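Local coordinates for protein sialyltransferase 0160 (Photobacterium damselae, PDB 4R84) that probably transfers sialic acid from CMP-sialic acid to galactoside acceptors, as a GT-B-fold glycosyltransferase, at residues L256-L267 / M278-Y288. Residues are numbered along the deposited sequence; the frame is centred on the assembly and turned at random.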
# COMPACT_ATOMS: atom_id res chain seq x y z
N LEU A 256 -25.20 8.06 -0.99
CA LEU A 256 -23.95 7.81 -1.71
C LEU A 256 -24.14 7.89 -3.22
O LEU A 256 -23.42 8.63 -3.91
CB LEU A 256 -23.38 6.43 -1.38
CG LEU A 256 -22.48 6.27 -0.17
CD1 LEU A 256 -21.78 4.93 -0.23
CD2 LEU A 256 -21.48 7.41 -0.10
N GLU A 257 -25.12 7.14 -3.72
CA GLU A 257 -25.45 7.12 -5.14
C GLU A 257 -25.76 8.51 -5.65
O GLU A 257 -25.34 8.89 -6.74
CB GLU A 257 -26.65 6.21 -5.39
CG GLU A 257 -26.31 4.73 -5.50
CD GLU A 257 -27.53 3.84 -5.42
OE1 GLU A 257 -28.66 4.36 -5.27
OE2 GLU A 257 -27.37 2.59 -5.52
N GLY A 258 -26.47 9.28 -4.83
CA GLY A 258 -26.85 10.62 -5.21
C GLY A 258 -25.67 11.57 -5.26
O GLY A 258 -25.72 12.59 -5.95
N GLU A 259 -24.58 11.22 -4.57
CA GLU A 259 -23.42 12.10 -4.53
C GLU A 259 -22.35 11.75 -5.57
O GLU A 259 -21.34 12.46 -5.68
CB GLU A 259 -22.83 12.10 -3.12
CG GLU A 259 -23.62 13.02 -2.20
CD GLU A 259 -23.26 12.88 -0.75
OE1 GLU A 259 -23.76 13.68 0.07
OE2 GLU A 259 -22.48 11.96 -0.41
N VAL A 260 -22.58 10.71 -6.36
CA VAL A 260 -21.64 10.40 -7.44
C VAL A 260 -21.52 11.59 -8.39
O VAL A 260 -20.42 12.00 -8.75
CB VAL A 260 -22.04 9.13 -8.23
CG1 VAL A 260 -21.15 8.95 -9.46
CG2 VAL A 260 -21.95 7.91 -7.34
N SER A 261 -22.65 12.16 -8.80
CA SER A 261 -22.61 13.29 -9.72
C SER A 261 -21.97 14.51 -9.05
O SER A 261 -21.35 15.34 -9.70
CB SER A 261 -24.01 13.63 -10.25
OG SER A 261 -24.89 13.99 -9.20
N LEU A 262 -22.13 14.61 -7.74
CA LEU A 262 -21.50 15.68 -6.98
C LEU A 262 -19.97 15.58 -7.10
O LEU A 262 -19.29 16.57 -7.39
CB LEU A 262 -21.94 15.60 -5.52
CG LEU A 262 -21.81 16.84 -4.63
CD1 LEU A 262 -22.44 18.05 -5.29
CD2 LEU A 262 -22.45 16.57 -3.28
N LEU A 263 -19.44 14.38 -6.87
CA LEU A 263 -18.01 14.15 -7.03
C LEU A 263 -17.58 14.40 -8.47
O LEU A 263 -16.59 15.08 -8.73
CB LEU A 263 -17.64 12.74 -6.57
CG LEU A 263 -16.15 12.38 -6.68
CD1 LEU A 263 -15.28 13.36 -5.92
CD2 LEU A 263 -15.91 10.95 -6.18
N ALA A 264 -18.34 13.85 -9.41
CA ALA A 264 -18.04 13.98 -10.84
C ALA A 264 -17.97 15.43 -11.31
O ALA A 264 -17.04 15.81 -12.03
CB ALA A 264 -19.08 13.23 -11.66
N ASN A 265 -18.95 16.25 -10.93
CA ASN A 265 -18.98 17.64 -11.36
C ASN A 265 -17.90 18.47 -10.70
O ASN A 265 -17.39 19.42 -11.30
CB ASN A 265 -20.35 18.26 -11.08
CG ASN A 265 -21.46 17.63 -11.89
OD1 ASN A 265 -21.22 17.04 -12.94
ND2 ASN A 265 -22.69 17.74 -11.39
N TYR A 266 -17.54 18.12 -9.47
CA TYR A 266 -16.47 18.81 -8.77
C TYR A 266 -15.15 18.56 -9.48
O TYR A 266 -14.35 19.48 -9.71
CB TYR A 266 -16.40 18.35 -7.31
CG TYR A 266 -15.34 19.07 -6.51
CD1 TYR A 266 -15.58 20.33 -5.98
CD2 TYR A 266 -14.11 18.48 -6.27
CE1 TYR A 266 -14.62 20.99 -5.25
CE2 TYR A 266 -13.14 19.13 -5.53
CZ TYR A 266 -13.40 20.39 -5.02
OH TYR A 266 -12.44 21.05 -4.28
N LEU A 267 -14.91 17.30 -9.83
CA LEU A 267 -13.70 16.93 -10.54
C LEU A 267 -13.66 17.58 -11.92
O LEU A 267 -12.59 18.01 -12.36
CB LEU A 267 -13.57 15.41 -10.66
CG LEU A 267 -13.43 14.62 -9.35
CD1 LEU A 267 -13.28 13.11 -9.64
CD2 LEU A 267 -12.25 15.13 -8.57
N MET A 278 -18.84 10.25 3.50
CA MET A 278 -18.54 9.01 2.80
C MET A 278 -18.63 9.18 1.30
O MET A 278 -17.98 8.44 0.55
CB MET A 278 -19.47 7.89 3.28
CG MET A 278 -19.19 7.49 4.73
SD MET A 278 -17.46 7.03 4.97
CE MET A 278 -17.46 6.47 6.67
N GLY A 279 -19.41 10.16 0.87
CA GLY A 279 -19.59 10.42 -0.55
C GLY A 279 -18.33 10.86 -1.26
O GLY A 279 -18.26 10.77 -2.49
N ASN A 280 -17.33 11.33 -0.53
CA ASN A 280 -16.09 11.70 -1.22
C ASN A 280 -15.05 10.62 -1.06
O ASN A 280 -13.91 10.79 -1.49
CB ASN A 280 -15.56 13.07 -0.73
CG ASN A 280 -15.07 13.06 0.71
OD1 ASN A 280 -14.53 12.07 1.21
ND2 ASN A 280 -15.21 14.19 1.37
N ARG A 281 -15.45 9.51 -0.44
CA ARG A 281 -14.52 8.45 -0.09
C ARG A 281 -14.81 7.16 -0.86
O ARG A 281 -13.91 6.53 -1.41
CB ARG A 281 -14.58 8.18 1.43
CG ARG A 281 -13.62 7.11 1.93
CD ARG A 281 -13.67 6.95 3.46
NE ARG A 281 -13.34 8.19 4.17
CZ ARG A 281 -13.08 8.27 5.47
NH1 ARG A 281 -13.09 7.18 6.24
NH2 ARG A 281 -12.79 9.44 6.01
N TYR A 282 -16.08 6.76 -0.89
CA TYR A 282 -16.44 5.46 -1.42
C TYR A 282 -17.25 5.53 -2.71
O TYR A 282 -18.02 4.63 -3.03
CB TYR A 282 -17.21 4.64 -0.37
CG TYR A 282 -16.33 4.18 0.77
CD1 TYR A 282 -15.26 3.32 0.54
CD2 TYR A 282 -16.58 4.59 2.07
CE1 TYR A 282 -14.46 2.89 1.58
CE2 TYR A 282 -15.77 4.17 3.12
CZ TYR A 282 -14.73 3.32 2.87
OH TYR A 282 -13.93 2.91 3.92
N ASN A 283 -17.07 6.61 -3.46
CA ASN A 283 -17.67 6.74 -4.79
C ASN A 283 -16.67 6.73 -5.94
O ASN A 283 -17.04 6.92 -7.10
CB ASN A 283 -18.49 8.02 -4.88
CG ASN A 283 -19.91 7.84 -4.44
OD1 ASN A 283 -20.47 6.74 -4.53
ND2 ASN A 283 -20.51 8.92 -3.94
N TRP A 284 -15.39 6.55 -5.63
CA TRP A 284 -14.37 6.65 -6.68
C TRP A 284 -14.51 5.53 -7.71
O TRP A 284 -14.22 5.74 -8.89
CB TRP A 284 -12.98 6.66 -6.07
CG TRP A 284 -12.74 7.98 -5.39
CD1 TRP A 284 -13.04 8.31 -4.10
CD2 TRP A 284 -12.17 9.16 -5.98
NE1 TRP A 284 -12.69 9.61 -3.85
CE2 TRP A 284 -12.17 10.16 -4.99
CE3 TRP A 284 -11.68 9.47 -7.26
CZ2 TRP A 284 -11.67 11.45 -5.23
CZ3 TRP A 284 -11.20 10.74 -7.50
CH2 TRP A 284 -11.19 11.72 -6.49
N HIS A 285 -14.99 4.37 -7.28
CA HIS A 285 -15.14 3.23 -8.19
C HIS A 285 -16.27 3.42 -9.21
O HIS A 285 -16.36 2.68 -10.19
CB HIS A 285 -15.37 1.94 -7.40
CG HIS A 285 -16.70 1.91 -6.70
ND1 HIS A 285 -17.05 2.82 -5.73
CD2 HIS A 285 -17.75 1.06 -6.82
CE1 HIS A 285 -18.27 2.55 -5.30
NE2 HIS A 285 -18.71 1.49 -5.94
N LYS A 286 -17.11 4.43 -8.99
CA LYS A 286 -18.19 4.79 -9.92
C LYS A 286 -17.67 5.63 -11.07
O LYS A 286 -18.34 5.80 -12.09
CB LYS A 286 -19.30 5.57 -9.19
CG LYS A 286 -20.07 4.81 -8.12
CD LYS A 286 -21.08 3.85 -8.72
CE LYS A 286 -20.55 2.44 -8.86
NZ LYS A 286 -21.57 1.55 -9.46
N LEU A 287 -16.47 6.17 -10.91
CA LEU A 287 -15.92 7.10 -11.89
C LEU A 287 -14.62 6.64 -12.53
O LEU A 287 -14.30 7.04 -13.66
CB LEU A 287 -15.72 8.47 -11.25
CG LEU A 287 -16.99 9.11 -10.69
CD1 LEU A 287 -16.67 10.43 -9.98
CD2 LEU A 287 -18.02 9.33 -11.77
N TYR A 288 -13.87 5.82 -11.81
CA TYR A 288 -12.58 5.31 -12.25
C TYR A 288 -12.44 3.86 -11.83
O TYR A 288 -13.14 3.41 -10.92
CB TYR A 288 -11.43 6.11 -11.64
CG TYR A 288 -11.49 7.59 -11.93
CD1 TYR A 288 -10.98 8.10 -13.12
CD2 TYR A 288 -12.10 8.47 -11.03
CE1 TYR A 288 -11.06 9.46 -13.40
CE2 TYR A 288 -12.18 9.82 -11.30
CZ TYR A 288 -11.66 10.31 -12.49
OH TYR A 288 -11.75 11.65 -12.75
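Leu256 O is gripped by two donors that come from opposite faces of its carbonyl plane. Asn283 ND2 donates to Leu256 O across the contact at 2.9 Å (N-H...O 153°), and Glu259 N binds the same oxygen from within the helix. The contact joins helix 252-267 to the loop that leads into strand 290-294, a parallel strand of the Rossmann-like sheet in this GT-B enzyme. Asn283 ND2 also gives a longer bond to Gly279 O, on a lone pair of that carbonyl. Asn283 OD1 bonds Tyr312 OH of helix 307-313, so both ends of the amide are held and its rotation is fixed. Val260 CG2 packs against the same amide, 3.4 Å from Asn283 OD1.

Further along, the branch of Leu263 reaches the indole of Trp284 because its CG is anti to the backbone N (chi1 -179°). Leu263 CD2 makes a CH-pi contact over one face of the Trp284 indole, 4.1 Å from the centroid of its five-membered ring. The indole is tethered by Trp284 NE1 to Asn280 O at 2.9 Å. Leu287 lies against Val260, Leu263 and Ala264, with Leu287 CD2 4.0 Å from Ala264 CB. At the last turn, Leu267 CD1 touches Trp284 CZ3 and meets the Tyr288 ring at its edge, 3.8 Å from Tyr288 CE2.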